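Local coordinates for protein putative chitobiase (Bacteroides thetaiotaomicron, PDB 3HNM) that is of unknown function but, as an F5/8 type C (discoidin-like) domain of a putative chitobiase, may help that enzyme bind carbohydrate, at residues Phe23-Thr28 against Thr51-Arg56; Asp58-Leu63 against Gly152-Leu157; Val68-Lys73 against Ala136-Phe141; Thr96-Tyr101 against Asp145-Tyr150. All blocks are in the same frame, centred on the assembly; numbering follows the deposited sequence.

Contact 1 (Phe23-Thr28 against Thr51-Arg56); sequences FNNCCT and TQWLCR
Asn25 and Cys27 meet Arg56 and Leu54 where the loop after strand 20-23 passes the short edge strand 53-54 of a discoidin-like beta-sandwich. The touching backbones run 95° apart, so single groups make the join in place of strand pairing. Asn25 is the chief of these. With CG anti to the backbone N (chi1 -175°), its amide is carried to the start of Arg56, where OD1 accepts the N-H of Arg56 N at 2.9 Å. The donor stands tilted from the carbonyl plane, and the other branch, ND2, rests 3.8 Å from Arg56 CB. The Arg56 side chain crosses the amide at about a right angle and leads off to a salt bridge with Asp30. An alanine in place of Asn25 would probably leave the Arg56 N-H without its acceptor and open a gap beside Arg56 CB.

Cys27 joins two residues earlier: its N makes a weak bond to Leu54 O at 2.8 Å, and SG packs on Leu54 CB. Trp53, two residues after the magnesium ligand Thr51, points its indole at the same loop. Asn25 O lies at the ring edge, close to the plane, and takes a weak hydrogen bond from Trp53 NE1 at 3.2 Å. Beside it, Cys26 SG approaches obliquely, 4.5 Å from the centroid of the Trp53 five-membered ring.

Contact 2 (Asp58-Leu63 against Gly152-Leu157); sequences DVKEPL and GLRVSL
Lys60 meets Arg154 because one chain is straight and the other bent: Lys60 leaves its backbone with CG anti to the carbonyl carbon (chi1 -57°) and runs extended from there, whereas Arg154 turns at chi2 (-62°), which swings CD round and lets the guanidinium come back toward the opposing loop. For Leu153 the first torsion puts CG anti to the backbone N (chi1 176°), on the side of the opposing loop; from there the methyls reach Glu61 and Leu63.

Lys60 and Arg154 cross at about a right angle. Lys60 CE sits over one face of the Arg154 guanidinium, 3.7 Å above the plane and displaced toward the rim, while CG of the same lysine comes within 4.0 Å of Arg154 NH1. The guanidinium is also held by its own neighbourhood: NE in a salt bridge with Asp151, NH1 bonded to Trp57 O, and the whole group in a cation-pi contact with Trp57.

Further along, Leu153 CD1 meets Leu63 CD1 at 3.8 Å, and its other methyl, CD2, lies 3.3 Å from Glu61 O, whose hydrogen bond comes from Tyr65 OH. Both leucines also touch Thr146. The loop ahead of strand 65-71, in one sheet of the discoidin-like sandwich, is thus packed on the residues that lead into strand 156-166 of the other.

No hydrogen bond crosses between the two segments. The lysine offers methylene carbon to a cation; Lys60 NZ lies 5.0 Å from Arg154 NH2, near but not touching, and the salt bridge to Asp151 would probably offset part of the like-charge repulsion.

Contact 3 (Val68-Lys73 against Ala136-Phe141); sequences VFDMGK and ARYIRF
The Arg137 guanidinium is enclosed on both faces, by Gly72 O on one and on the other by the ring of Tyr138, whose CZ lies 3.3 Å from the plane and toward the rim. The Tyr138 ring has Arg137 CG over one face, and at its edge, near the plane, Asp70 OD2 approaches CE1. The Phe69 ring is met at its edge by Ile139 CG2 and Phe141 CB.

Asp70 and Arg137 form a salt bridge, OD1 to NE at 2.7 Å, with the carboxylate and guanidinium planes 60° apart; the bond is weak, its N-H...O angle being poor. A bend at chi2 (79°) places Arg137 CD beside the carbonyls of Gly72 and Lys73, with NE beyond it meeting the acid. OD1 is shared: Gly72 N also donates to it at 2.7 Å, an Asx turn that holds the carboxylate at the chain's corner.

The frame is the antiparallel pairing of neighbouring strands of the five-stranded sheet in a discoidin-like sandwich. Phe69 and Ile139 are the hydrogen-bonded pair, Phe69 N to Ile139 O at 2.9 Å and Ile139 N to Phe69 O at 3.0 Å. Met71 N adds a bond to Arg137 O, 3.1 Å long, just where Arg137 and Tyr138 form a classic bulge opposite Ser105 and the chain changes sheet.

Phe69, Ile139 and Phe141 face the second sheet, where they reach Val160, Ala162 and Leu157. Beside them the selenium of Met71, a selenomethionine, packs 3.7 Å from Ile139 CD1. On the reverse face Val68 CG2 lies against Arg140 CD, and the arginine extends to a salt bridge with Glu103.

Contact 4 (Thr96-Tyr101 against Asp145-Tyr150); sequences TSKAGY and DTYPTY
Lys98 NZ and Asp145 OD2 form a salt bridge at 2.7 Å, using the anti lone pair of the oxygen. Next to this bridge the backbones make a classic beta bulge, at the end of strand 138-146 in the discoidin-like sandwich: Lys98 and Ala99 both face Asp145. Asp145 O accepts both N-H groups from the same side of its plane, Lys98 N at 2.9 Å and Ala99 N at 3.2 Å. Asp145 N answers with a bond to Ala99 O from above that carbonyl plane. Past the bulge, Tyr147 N donates to Thr96 O at 2.7 Å, nearly straight at 170°.

Packing spreads from the lysine. Lys98 CG lies anti to the backbone N (chi1 177°), and the Lys98 chain crosses the Tyr147 ring at about a right angle, with CD 3.2 Å above the ring plane and over its centre, a CH-pi contact. The ammonium lies too far from the ring for more than a weak attraction. Tyr147 OH is bonded to Ser119 O, which helps fix the ring's position. An alanine in place of Tyr147 would probably leave Ser119 O without this partner and the Lys98 methylenes without a surface, freer to turn away from Asp145.

Farther out, Thr96 OG1 is bonded to Arg154 O while touching Thr146 CG2. The methyl of the same residue, Thr96 CG2, lies 3.8 Å from Thr149 OG1.

Along the chain contact 1 closes first, and contact 2 then opens and spans a long loop within which contacts 3 and 4 are nested, their segments alternating. Contacts 1, 2 and 4 cluster at one end of the sandwich: the centres of contacts 1 and 2 are about 9 Å apart and those of contacts 2 and 4 about 10 Å. Contacts 1 and 2 share the four-stranded sheet, through neighbouring strands 53-54 and 156-166. Contact 3 lies across the chain's centre, its own centre about 23 Å from that of contact 4, yet both use strand 138-146 of the five-stranded sheet. That strand therefore links the two ends of the single domain, while contact 1 contains Thr51, one of the magnesium ligands.

Contact 1 (Phe23-Thr28 against Thr51-Arg56)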
# COMPACT_ATOMS: atom_id res chain seq x y z
N PHE A 23 -7.21 8.52 0.52
CA PHE A 23 -7.60 7.25 -0.08
C PHE A 23 -9.00 7.39 -0.67
O PHE A 23 -9.65 8.42 -0.48
CB PHE A 23 -7.52 6.12 0.96
CG PHE A 23 -8.45 6.30 2.13
CD1 PHE A 23 -9.78 5.88 2.05
CD2 PHE A 23 -8.01 6.90 3.31
CE1 PHE A 23 -10.65 6.06 3.12
CE2 PHE A 23 -8.88 7.08 4.39
CZ PHE A 23 -10.20 6.66 4.29
N ASN A 24 -9.45 6.38 -1.40
CA ASN A 24 -10.77 6.42 -2.01
C ASN A 24 -11.63 5.20 -1.69
O ASN A 24 -12.79 5.13 -2.10
CB ASN A 24 -10.66 6.60 -3.54
CG ASN A 24 -10.37 5.29 -4.27
OD1 ASN A 24 -9.65 4.42 -3.77
ND2 ASN A 24 -10.91 5.15 -5.46
N ASN A 25 -11.08 4.24 -0.96
CA ASN A 25 -11.85 3.03 -0.65
C ASN A 25 -11.38 2.26 0.59
O ASN A 25 -10.23 1.84 0.69
CB ASN A 25 -11.86 2.13 -1.90
CG ASN A 25 -12.73 0.90 -1.76
OD1 ASN A 25 -12.40 -0.00 -1.02
ND2 ASN A 25 -13.86 0.87 -2.48
N CYS A 26 -12.31 2.09 1.53
CA CYS A 26 -12.07 1.33 2.77
C CYS A 26 -13.42 0.83 3.29
O CYS A 26 -14.47 1.31 2.86
CB CYS A 26 -11.40 2.22 3.83
SG CYS A 26 -10.83 1.31 5.32
N CYS A 27 -13.40 -0.12 4.20
CA CYS A 27 -14.64 -0.65 4.74
C CYS A 27 -15.20 0.29 5.82
O CYS A 27 -16.39 0.23 6.12
CB CYS A 27 -14.38 -2.02 5.35
SG CYS A 27 -13.26 -1.95 6.75
N THR A 28 -14.34 1.14 6.38
CA THR A 28 -14.71 2.08 7.45
C THR A 28 -15.67 3.18 6.99
O THR A 28 -16.34 3.83 7.81
CB THR A 28 -13.47 2.79 8.08
OG1 THR A 28 -12.90 3.72 7.15
CG2 THR A 28 -12.43 1.76 8.49
N THR A 51 -1.95 -7.08 10.84
CA THR A 51 -3.13 -6.23 10.79
C THR A 51 -3.35 -5.99 9.31
O THR A 51 -2.39 -5.92 8.54
CB THR A 51 -2.87 -4.88 11.43
OG1 THR A 51 -1.81 -4.23 10.71
CG2 THR A 51 -2.45 -5.05 12.88
N GLN A 52 -4.61 -5.83 8.90
CA GLN A 52 -4.92 -5.62 7.48
C GLN A 52 -5.76 -4.39 7.19
O GLN A 52 -6.08 -3.61 8.09
CB GLN A 52 -5.67 -6.84 6.93
CG GLN A 52 -7.12 -6.85 7.36
CD GLN A 52 -7.84 -8.12 7.00
OE1 GLN A 52 -9.05 -8.21 7.13
NE2 GLN A 52 -7.09 -9.11 6.57
N TRP A 53 -6.10 -4.24 5.92
CA TRP A 53 -6.94 -3.15 5.42
C TRP A 53 -8.03 -3.84 4.59
O TRP A 53 -7.74 -4.75 3.82
CB TRP A 53 -6.16 -2.20 4.51
CG TRP A 53 -7.04 -1.41 3.59
CD1 TRP A 53 -7.71 -0.24 3.87
CD2 TRP A 53 -7.41 -1.77 2.25
NE1 TRP A 53 -8.48 0.14 2.79
CE2 TRP A 53 -8.31 -0.77 1.78
CE3 TRP A 53 -7.07 -2.83 1.40
CZ2 TRP A 53 -8.88 -0.82 0.49
CZ3 TRP A 53 -7.63 -2.88 0.12
CH2 TRP A 53 -8.53 -1.88 -0.32
N LEU A 54 -9.27 -3.39 4.73
CA LEU A 54 -10.36 -3.98 3.98
C LEU A 54 -11.05 -2.93 3.12
O LEU A 54 -11.28 -1.80 3.55
CB LEU A 54 -11.36 -4.63 4.94
CG LEU A 54 -12.21 -5.73 4.32
CD1 LEU A 54 -11.29 -6.85 3.84
CD2 LEU A 54 -13.23 -6.25 5.33
N CYS A 55 -11.35 -3.31 1.88
CA CYS A 55 -12.03 -2.42 0.94
C CYS A 55 -13.47 -2.21 1.42
O CYS A 55 -13.86 -2.78 2.43
CB CYS A 55 -12.07 -3.08 -0.43
SG CYS A 55 -12.87 -4.67 -0.35
N ARG A 56 -14.25 -1.41 0.70
CA ARG A 56 -15.64 -1.19 1.10
C ARG A 56 -16.33 -2.52 0.88
O ARG A 56 -16.22 -3.12 -0.19
CB ARG A 56 -16.29 -0.13 0.23
CG ARG A 56 -17.15 0.80 1.02
CD ARG A 56 -18.13 1.53 0.16
NE ARG A 56 -19.18 2.11 0.98
CZ ARG A 56 -20.34 2.54 0.51
NH1 ARG A 56 -20.60 2.45 -0.79
NH2 ARG A 56 -21.24 3.05 1.34

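Contact 2 (Asp58-Leu63 against Gly152-Leu157)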
# COMPACT_ATOMS: atom_id res chain seq x y z
N ASP A 58 -19.84 -3.29 2.08
CA ASP A 58 -21.30 -3.24 1.95
C ASP A 58 -21.68 -2.94 0.50
O ASP A 58 -22.78 -3.26 0.06
CB ASP A 58 -21.89 -2.17 2.88
CG ASP A 58 -21.59 -2.44 4.36
OD1 ASP A 58 -21.37 -3.62 4.75
OD2 ASP A 58 -21.59 -1.46 5.14
N VAL A 59 -20.76 -2.32 -0.23
CA VAL A 59 -21.01 -1.98 -1.62
C VAL A 59 -19.73 -2.20 -2.38
O VAL A 59 -18.77 -1.44 -2.20
CB VAL A 59 -21.42 -0.51 -1.78
CG1 VAL A 59 -21.81 -0.24 -3.21
CG2 VAL A 59 -22.54 -0.17 -0.83
N LYS A 60 -19.69 -3.21 -3.23
CA LYS A 60 -18.47 -3.47 -3.99
C LYS A 60 -18.18 -2.30 -4.93
O LYS A 60 -18.87 -2.11 -5.91
CB LYS A 60 -18.62 -4.75 -4.80
CG LYS A 60 -18.96 -6.01 -3.99
CD LYS A 60 -19.09 -7.19 -4.94
CE LYS A 60 -19.58 -8.45 -4.28
NZ LYS A 60 -20.24 -9.36 -5.28
N GLU A 61 -17.15 -1.51 -4.61
CA GLU A 61 -16.77 -0.37 -5.45
C GLU A 61 -15.83 -0.77 -6.60
O GLU A 61 -14.94 -1.59 -6.42
CB GLU A 61 -16.09 0.69 -4.59
CG GLU A 61 -17.00 1.27 -3.53
CD GLU A 61 -18.01 2.26 -4.08
OE1 GLU A 61 -18.19 2.28 -5.32
OE2 GLU A 61 -18.61 3.02 -3.28
N PRO A 62 -16.03 -0.20 -7.80
CA PRO A 62 -15.19 -0.52 -8.95
C PRO A 62 -13.79 0.06 -8.83
O PRO A 62 -13.59 1.15 -8.30
CB PRO A 62 -15.96 0.07 -10.12
CG PRO A 62 -16.59 1.27 -9.52
CD PRO A 62 -17.10 0.74 -8.19
N LEU A 63 -12.81 -0.68 -9.32
CA LEU A 63 -11.42 -0.25 -9.25
C LEU A 63 -11.22 1.02 -10.08
O LEU A 63 -12.06 1.34 -10.92
CB LEU A 63 -10.52 -1.39 -9.75
CG LEU A 63 -10.62 -2.70 -8.94
CD1 LEU A 63 -10.02 -3.84 -9.76
CD2 LEU A 63 -9.89 -2.58 -7.59
N GLY A 152 -16.88 -12.66 -5.73
CA GLY A 152 -16.60 -11.56 -6.61
C GLY A 152 -15.43 -10.71 -6.16
O GLY A 152 -14.63 -11.13 -5.33
N LEU A 153 -15.36 -9.49 -6.71
CA LEU A 153 -14.31 -8.52 -6.41
C LEU A 153 -14.22 -8.11 -4.94
O LEU A 153 -14.94 -7.22 -4.48
CB LEU A 153 -14.52 -7.27 -7.27
CG LEU A 153 -13.61 -6.05 -7.07
CD1 LEU A 153 -12.48 -6.13 -8.05
CD2 LEU A 153 -14.39 -4.77 -7.28
N ARG A 154 -13.32 -8.75 -4.20
CA ARG A 154 -13.08 -8.43 -2.79
C ARG A 154 -11.59 -8.17 -2.72
O ARG A 154 -10.83 -8.68 -3.54
CB ARG A 154 -13.43 -9.62 -1.89
CG ARG A 154 -14.89 -9.93 -1.81
CD ARG A 154 -15.64 -8.77 -1.22
NE ARG A 154 -17.05 -9.06 -1.02
CZ ARG A 154 -17.93 -8.15 -0.63
NH1 ARG A 154 -17.54 -6.90 -0.40
NH2 ARG A 154 -19.20 -8.47 -0.46
N VAL A 155 -11.15 -7.36 -1.77
CA VAL A 155 -9.72 -7.13 -1.68
C VAL A 155 -9.28 -6.55 -0.34
O VAL A 155 -9.92 -5.64 0.20
CB VAL A 155 -9.21 -6.27 -2.91
CG1 VAL A 155 -10.31 -5.36 -3.40
CG2 VAL A 155 -7.98 -5.45 -2.55
N SER A 156 -8.24 -7.16 0.23
CA SER A 156 -7.67 -6.70 1.49
C SER A 156 -6.16 -6.65 1.33
O SER A 156 -5.58 -7.47 0.61
CB SER A 156 -8.07 -7.62 2.64
OG SER A 156 -7.65 -8.95 2.44
N LEU A 157 -5.54 -5.67 1.98
CA LEU A 157 -4.09 -5.46 1.91
C LEU A 157 -3.41 -5.59 3.26
O LEU A 157 -3.91 -5.08 4.27
CB LEU A 157 -3.80 -4.07 1.35
CG LEU A 157 -2.37 -3.92 0.85
CD1 LEU A 157 -2.17 -4.89 -0.32
CD2 LEU A 157 -2.12 -2.49 0.42

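Contact 3 (Val68-Lys73 against Ala136-Phe141)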
# COMPACT_ATOMS: atom_id res chain seq x y z
N VAL A 68 -2.55 7.60 -0.52
CA VAL A 68 -1.49 8.59 -0.59
C VAL A 68 -0.80 8.66 0.76
O VAL A 68 -1.28 9.32 1.68
CB VAL A 68 -2.08 9.98 -0.93
CG1 VAL A 68 -0.96 10.99 -1.11
CG2 VAL A 68 -2.94 9.87 -2.17
N PHE A 69 0.33 7.99 0.88
CA PHE A 69 1.07 7.96 2.13
C PHE A 69 1.95 9.17 2.33
O PHE A 69 2.66 9.57 1.42
CB PHE A 69 1.93 6.72 2.17
CG PHE A 69 1.18 5.47 1.87
CD1 PHE A 69 0.28 4.96 2.81
CD2 PHE A 69 1.34 4.81 0.66
CE1 PHE A 69 -0.43 3.80 2.54
CE2 PHE A 69 0.63 3.65 0.38
CZ PHE A 69 -0.25 3.14 1.32
N ASP A 70 1.91 9.76 3.52
CA ASP A 70 2.76 10.92 3.80
C ASP A 70 3.91 10.49 4.71
O ASP A 70 3.74 10.39 5.92
CB ASP A 70 1.96 12.03 4.48
CG ASP A 70 2.78 13.28 4.68
OD1 ASP A 70 4.03 13.15 4.69
OD2 ASP A 70 2.20 14.39 4.83
N MSE A 71 5.09 10.26 4.14
CA MSE A 71 6.25 9.81 4.92
C MSE A 71 6.78 10.82 5.92
O MSE A 71 7.73 10.52 6.66
CB MSE A 71 7.37 9.38 3.98
CG MSE A 71 7.08 8.10 3.25
SE MSE A 71 8.41 7.71 1.87
CE MSE A 71 9.78 6.90 2.99
N GLY A 72 6.18 12.01 5.95
CA GLY A 72 6.60 13.04 6.89
C GLY A 72 7.69 13.94 6.36
O GLY A 72 7.52 15.16 6.26
N LYS A 73 8.83 13.35 6.01
CA LYS A 73 9.95 14.11 5.50
C LYS A 73 10.27 13.66 4.07
O LYS A 73 9.52 12.89 3.48
CB LYS A 73 11.16 13.93 6.42
CG LYS A 73 11.09 12.70 7.32
CD LYS A 73 12.31 12.68 8.24
CE LYS A 73 12.12 11.78 9.47
NZ LYS A 73 11.01 12.24 10.37
N ALA A 136 11.22 11.91 -3.02
CA ALA A 136 9.80 11.99 -2.68
C ALA A 136 9.50 12.16 -1.20
O ALA A 136 10.31 11.84 -0.33
CB ALA A 136 9.08 10.75 -3.21
N ARG A 137 8.30 12.70 -0.94
CA ARG A 137 7.77 12.93 0.40
C ARG A 137 6.49 12.11 0.50
O ARG A 137 6.24 11.45 1.51
CB ARG A 137 7.43 14.41 0.59
CG ARG A 137 6.40 14.68 1.67
CD ARG A 137 7.00 14.64 3.05
NE ARG A 137 6.02 14.94 4.10
CZ ARG A 137 5.36 16.09 4.22
NH1 ARG A 137 5.55 17.08 3.35
NH2 ARG A 137 4.51 16.26 5.22
N TYR A 138 5.69 12.18 -0.56
CA TYR A 138 4.41 11.46 -0.63
C TYR A 138 4.45 10.31 -1.63
O TYR A 138 5.09 10.40 -2.66
CB TYR A 138 3.32 12.43 -1.04
CG TYR A 138 3.28 13.66 -0.18
CD1 TYR A 138 2.57 13.67 1.02
CD2 TYR A 138 3.94 14.81 -0.57
CE1 TYR A 138 2.52 14.81 1.80
CE2 TYR A 138 3.89 15.96 0.21
CZ TYR A 138 3.18 15.95 1.39
OH TYR A 138 3.11 17.10 2.13
N ILE A 139 3.75 9.23 -1.32
CA ILE A 139 3.70 8.08 -2.20
C ILE A 139 2.25 7.84 -2.56
O ILE A 139 1.35 8.16 -1.78
CB ILE A 139 4.22 6.82 -1.53
CG1 ILE A 139 5.73 6.94 -1.31
CG2 ILE A 139 3.85 5.59 -2.37
CD1 ILE A 139 6.36 5.79 -0.50
N ARG A 140 2.01 7.28 -3.74
CA ARG A 140 0.65 7.02 -4.16
C ARG A 140 0.57 5.62 -4.72
O ARG A 140 1.09 5.35 -5.80
CB ARG A 140 0.21 8.05 -5.18
CG ARG A 140 -1.22 7.88 -5.59
CD ARG A 140 -1.90 9.20 -5.67
NE ARG A 140 -1.77 9.80 -6.99
CZ ARG A 140 -2.05 11.07 -7.26
NH1 ARG A 140 -2.49 11.89 -6.31
NH2 ARG A 140 -1.91 11.52 -8.49
N PHE A 141 -0.05 4.72 -3.97
CA PHE A 141 -0.19 3.34 -4.38
C PHE A 141 -1.55 3.21 -5.06
O PHE A 141 -2.51 3.88 -4.67
CB PHE A 141 -0.05 2.45 -3.14
CG PHE A 141 -0.05 1.00 -3.44
CD1 PHE A 141 0.84 0.47 -4.35
CD2 PHE A 141 -0.99 0.18 -2.85
CE1 PHE A 141 0.78 -0.89 -4.69
CE2 PHE A 141 -1.06 -1.17 -3.17
CZ PHE A 141 -0.17 -1.70 -4.09

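Contact 4 (Thr96-Tyr101 against Asp145-Tyr150)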
# COMPACT_ATOMS: atom_id res chain seq x y z
N THR A 96 -6.13 -9.87 -3.08
CA THR A 96 -6.18 -10.26 -4.47
C THR A 96 -5.57 -9.27 -5.44
O THR A 96 -5.86 -9.29 -6.63
CB THR A 96 -7.64 -10.56 -4.87
OG1 THR A 96 -8.49 -9.50 -4.42
CG2 THR A 96 -8.11 -11.88 -4.24
N SER A 97 -4.70 -8.40 -4.93
CA SER A 97 -4.05 -7.40 -5.77
C SER A 97 -3.36 -8.12 -6.92
O SER A 97 -2.57 -9.03 -6.70
CB SER A 97 -3.02 -6.61 -4.95
OG SER A 97 -3.61 -6.08 -3.77
N LYS A 98 -3.67 -7.71 -8.15
CA LYS A 98 -3.13 -8.34 -9.34
C LYS A 98 -2.27 -7.44 -10.23
O LYS A 98 -1.27 -7.88 -10.79
CB LYS A 98 -4.27 -8.93 -10.17
CG LYS A 98 -3.85 -9.54 -11.46
CD LYS A 98 -4.87 -10.53 -11.92
CE LYS A 98 -4.77 -10.79 -13.40
NZ LYS A 98 -5.25 -9.59 -14.15
N ALA A 99 -2.65 -6.18 -10.36
CA ALA A 99 -1.89 -5.25 -11.19
C ALA A 99 -2.10 -3.85 -10.66
O ALA A 99 -3.07 -3.58 -9.96
CB ALA A 99 -2.32 -5.35 -12.65
N GLY A 100 -1.18 -2.96 -11.01
CA GLY A 100 -1.28 -1.58 -10.55
C GLY A 100 0.06 -0.88 -10.65
O GLY A 100 0.99 -1.40 -11.25
N TYR A 101 0.16 0.29 -10.03
CA TYR A 101 1.37 1.07 -10.07
C TYR A 101 1.49 1.96 -8.84
O TYR A 101 0.58 2.02 -8.03
CB TYR A 101 1.37 1.92 -11.34
CG TYR A 101 0.23 2.92 -11.38
CD1 TYR A 101 -1.07 2.53 -11.72
CD2 TYR A 101 0.46 4.25 -11.07
CE1 TYR A 101 -2.11 3.46 -11.75
CE2 TYR A 101 -0.56 5.18 -11.09
CZ TYR A 101 -1.83 4.79 -11.43
OH TYR A 101 -2.81 5.74 -11.44
N ASP A 145 -6.09 -3.84 -10.95
CA ASP A 145 -6.81 -5.05 -11.25
C ASP A 145 -6.71 -5.99 -10.07
O ASP A 145 -5.71 -6.01 -9.38
CB ASP A 145 -6.33 -5.73 -12.52
CG ASP A 145 -7.40 -6.61 -13.13
OD1 ASP A 145 -8.56 -6.15 -13.14
OD2 ASP A 145 -7.10 -7.74 -13.59
N THR A 146 -7.78 -6.75 -9.85
CA THR A 146 -7.87 -7.67 -8.72
C THR A 146 -8.20 -9.09 -9.16
O THR A 146 -8.92 -9.30 -10.14
CB THR A 146 -8.96 -7.12 -7.72
OG1 THR A 146 -8.36 -6.20 -6.80
CG2 THR A 146 -9.64 -8.24 -6.96
N TYR A 147 -7.64 -10.09 -8.48
CA TYR A 147 -7.94 -11.48 -8.80
C TYR A 147 -9.34 -11.72 -8.26
O TYR A 147 -9.64 -11.36 -7.13
CB TYR A 147 -6.98 -12.43 -8.11
CG TYR A 147 -5.68 -12.60 -8.83
CD1 TYR A 147 -5.58 -13.41 -9.96
CD2 TYR A 147 -4.54 -11.93 -8.40
CE1 TYR A 147 -4.38 -13.54 -10.64
CE2 TYR A 147 -3.34 -12.04 -9.07
CZ TYR A 147 -3.26 -12.85 -10.19
OH TYR A 147 -2.07 -12.94 -10.86
N PRO A 148 -10.21 -12.34 -9.06
CA PRO A 148 -11.59 -12.63 -8.68
C PRO A 148 -11.63 -13.57 -7.49
O PRO A 148 -10.69 -14.32 -7.26
CB PRO A 148 -12.15 -13.28 -9.93
CG PRO A 148 -10.97 -14.04 -10.43
CD PRO A 148 -9.87 -13.01 -10.32
N THR A 149 -12.73 -13.54 -6.73
CA THR A 149 -12.91 -14.39 -5.55
C THR A 149 -14.21 -15.21 -5.62
O THR A 149 -15.00 -15.05 -6.55
CB THR A 149 -12.97 -13.55 -4.29
OG1 THR A 149 -11.88 -12.62 -4.26
CG2 THR A 149 -12.89 -14.43 -3.09
N TYR A 150 -14.43 -16.08 -4.64
CA TYR A 150 -15.67 -16.85 -4.65
C TYR A 150 -16.80 -15.86 -4.46
O TYR A 150 -17.94 -16.11 -4.85
CB TYR A 150 -15.70 -17.89 -3.52
CG TYR A 150 -15.67 -17.31 -2.12
CD1 TYR A 150 -16.84 -16.85 -1.50
CD2 TYR A 150 -14.46 -17.16 -1.44
CE1 TYR A 150 -16.79 -16.27 -0.24
CE2 TYR A 150 -14.40 -16.58 -0.19
CZ TYR A 150 -15.57 -16.13 0.41
OH TYR A 150 -15.50 -15.53 1.66